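Local coordinates for uncharacterized protein Q99UF4 (PDB 3B2N), which probably acts as a LuxR-family DNA-binding response regulator, its receiver domain relaying a signal that adjusts transcription, at residues 7-12 with 33-38. Residues are numbered along the deposited sequence; the frame is centred on the assembly and turned at random.
Sequences IIAEDQ and ADTDNG
The flat peptide groups of Ile-8 and Thr-35 lie in the sheet, their N-H and C=O edges meeting those of the other strand, while side chains stand on the two faces: Ile-7, Ala-9, Ala-33 and Thr-35 on one, Ile-8 and Asp-34 on the other. The parallel strands exchange three backbone bonds: Ile-8 N to Ala-33 O (3.2 Å), Thr-35 N to Ile-8 O (3.0 Å) and Glu-10 N to Thr-35 O (2.9 Å). Thr-35 O also takes a CA-H contact from Ala-9 CA at 3.2 Å, so two donors hold this one carbonyl oxygen.

The short side chains of Ala-9, Ala-33 and Thr-35 allow helix 38-48 to approach closely. Ala-9 CB meets Thr-35 CG2 at 4.1 Å, methyl to methyl. Branched Ile-7 instead fills space against Leu-44, its CG1 touching Ala-33 CB. Thr-35 OG1, anti to its backbone N (chi1 176°), accepts from Asn-37 N at 3.1 Å, an ST turn, and also bonds to Asp-40. Asn-37 then N-caps the helix, OD1 accepting from Asp-40 N and, weakly, Leu-39 N.

Past the strands the backbones stay close for one more pair, Asp-11 and Asp-36. Asp-36 CB lies 3.3 Å from Glu-10 O, and water 2 links Asp-11 OD2 to Asp-36 OD1, weakly on the Asp-36 side. Glu-10 is long enough to curl forward: Gln-12 N meets OE2 at 2.7 Å, 28° out of the carboxylate plane, while OE1 pairs with Lys-106. Asp-11 N bonds to Asp-56; Glu-10, Asp-11 and Asp-56 are consistent with the phosphoacceptor pocket of CheY-like receivers.

The contact closes the beta-alpha-beta unit of strand 4-9, helix 13-26 and strand 29-35. Helix 13-26 covers Ile-8 through Ile-23, and its Arg-16 pairs with Asp-34; helix 38-48 packs on the other face, and strand 52-55 flanks 4-9 opposite the outermost strand, 29-35.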
loop_
_atom_site.group_PDB
_atom_site.type_symbol
_atom_site.label_atom_id
_atom_site.label_comp_id
_atom_site.label_asym_id
_atom_site.label_seq_id
_atom_site.Cartn_x
_atom_site.Cartn_y
_atom_site.Cartn_z
ATOM N N ILE A 7 -1.378 3.068 6.304
ATOM C CA ILE A 7 -2.103 1.834 6.520
ATOM C C ILE A 7 -1.464 0.787 5.600
ATOM O O ILE A 7 -1.075 1.093 4.464
ATOM C CB ILE A 7 -3.649 2.008 6.249
ATOM C CG1 ILE A 7 -4.275 2.889 7.341
ATOM C CG2 ILE A 7 -4.352 0.589 6.112
ATOM C CD1 ILE A 7 -5.774 3.246 7.197
ATOM N N ILE A 8 -1.372 -0.455 6.073
ATOM C CA ILE A 8 -0.739 -1.514 5.303
ATOM C C ILE A 8 -1.725 -2.609 5.094
ATOM O O ILE A 8 -2.308 -3.116 6.067
ATOM C CB ILE A 8 0.489 -2.113 5.997
ATOM C CG1 ILE A 8 1.530 -0.994 6.204
ATOM C CG2 ILE A 8 1.045 -3.344 5.123
ATOM C CD1 ILE A 8 2.684 -1.383 7.095
ATOM N N ALA A 9 -1.978 -2.947 3.836
ATOM C CA ALA A 9 -2.896 -4.068 3.617
ATOM C C ALA A 9 -2.057 -5.107 2.861
ATOM O O ALA A 9 -1.601 -4.856 1.729
ATOM C CB ALA A 9 -4.132 -3.618 2.782
ATOM N N GLU A 10 -1.856 -6.267 3.457
ATOM C CA GLU A 10 -1.023 -7.298 2.862
ATOM C C GLU A 10 -1.554 -8.717 3.182
ATOM O O GLU A 10 -1.918 -9.040 4.329
ATOM C CB GLU A 10 0.446 -7.101 3.311
ATOM C CG GLU A 10 1.323 -8.414 3.321
ATOM C CD GLU A 10 1.582 -8.965 1.897
ATOM O OE1 GLU A 10 1.800 -8.160 0.950
ATOM O OE2 GLU A 10 1.519 -10.202 1.713
ATOM N N ASP A 11 -1.609 -9.562 2.164
ATOM C CA ASP A 11 -2.279 -10.839 2.329
ATOM C C ASP A 11 -1.508 -11.734 3.291
ATOM O O ASP A 11 -2.087 -12.415 4.081
ATOM C CB ASP A 11 -2.390 -11.541 0.980
ATOM C CG ASP A 11 -3.203 -12.818 1.074
ATOM O OD1 ASP A 11 -2.615 -13.887 0.926
ATOM O OD2 ASP A 11 -4.408 -12.768 1.389
ATOM N N GLN A 12 -0.180 -11.689 3.271
ATOM C CA GLN A 12 0.522 -12.685 4.015
ATOM C C GLN A 12 0.838 -12.108 5.409
ATOM O O GLN A 12 1.493 -11.064 5.521
ATOM C CB GLN A 12 1.800 -13.079 3.262
ATOM C CG GLN A 12 2.609 -14.142 3.977
ATOM C CD GLN A 12 3.976 -14.176 3.414
ATOM O OE1 GLN A 12 4.866 -13.532 3.949
ATOM N NE2 GLN A 12 4.166 -14.910 2.319
ATOM N N ALA A 33 -3.085 1.282 11.026
ATOM C CA ALA A 33 -3.884 0.064 10.928
ATOM C C ALA A 33 -3.191 -0.870 9.949
ATOM O O ALA A 33 -2.498 -0.385 9.065
ATOM C CB ALA A 33 -5.327 0.405 10.408
ATOM N N ASP A 34 -3.396 -2.177 10.080
ATOM C CA ASP A 34 -2.929 -3.094 9.061
ATOM C C ASP A 34 -3.940 -4.242 8.904
ATOM O O ASP A 34 -4.653 -4.560 9.859
ATOM C CB ASP A 34 -1.564 -3.648 9.442
ATOM C CG ASP A 34 -1.634 -4.619 10.595
ATOM O OD1 ASP A 34 -1.605 -4.163 11.758
ATOM O OD2 ASP A 34 -1.724 -5.838 10.347
ATOM N N THR A 35 -3.992 -4.891 7.735
ATOM C CA THR A 35 -5.029 -5.923 7.515
ATOM C C THR A 35 -4.646 -6.786 6.336
ATOM O O THR A 35 -3.806 -6.399 5.543
ATOM C CB THR A 35 -6.473 -5.294 7.269
ATOM O OG1 THR A 35 -7.411 -6.320 6.979
ATOM C CG2 THR A 35 -6.468 -4.333 6.075
ATOM N N ASP A 36 -5.272 -7.938 6.218
ATOM C CA ASP A 36 -5.053 -8.822 5.081
ATOM C C ASP A 36 -6.245 -8.780 4.133
ATOM O O ASP A 36 -6.316 -9.534 3.186
ATOM C CB ASP A 36 -4.772 -10.246 5.541
ATOM C CG ASP A 36 -5.947 -10.880 6.280
ATOM O OD1 ASP A 36 -5.883 -12.100 6.534
ATOM O OD2 ASP A 36 -6.920 -10.195 6.613
ATOM N N ASN A 37 -7.159 -7.872 4.361
ATOM C CA ASN A 37 -8.409 -7.853 3.567
ATOM C C ASN A 37 -8.646 -6.489 2.939
ATOM O O ASN A 37 -8.664 -5.456 3.639
ATOM C CB ASN A 37 -9.593 -8.268 4.456
ATOM C CG ASN A 37 -10.900 -8.350 3.696
ATOM O OD1 ASN A 37 -11.427 -7.348 3.214
ATOM N ND2 ASN A 37 -11.451 -9.543 3.620
ATOM N N GLY A 38 -8.840 -6.455 1.620
ATOM C CA GLY A 38 -8.947 -5.156 0.926
ATOM C C GLY A 38 -10.216 -4.362 1.248
ATOM O O GLY A 38 -10.210 -3.125 1.224
HETATM O O HOH W 1 -3.512 -13.804 5.441
HETATM O O HOH W 2 -5.691 -12.867 3.658
#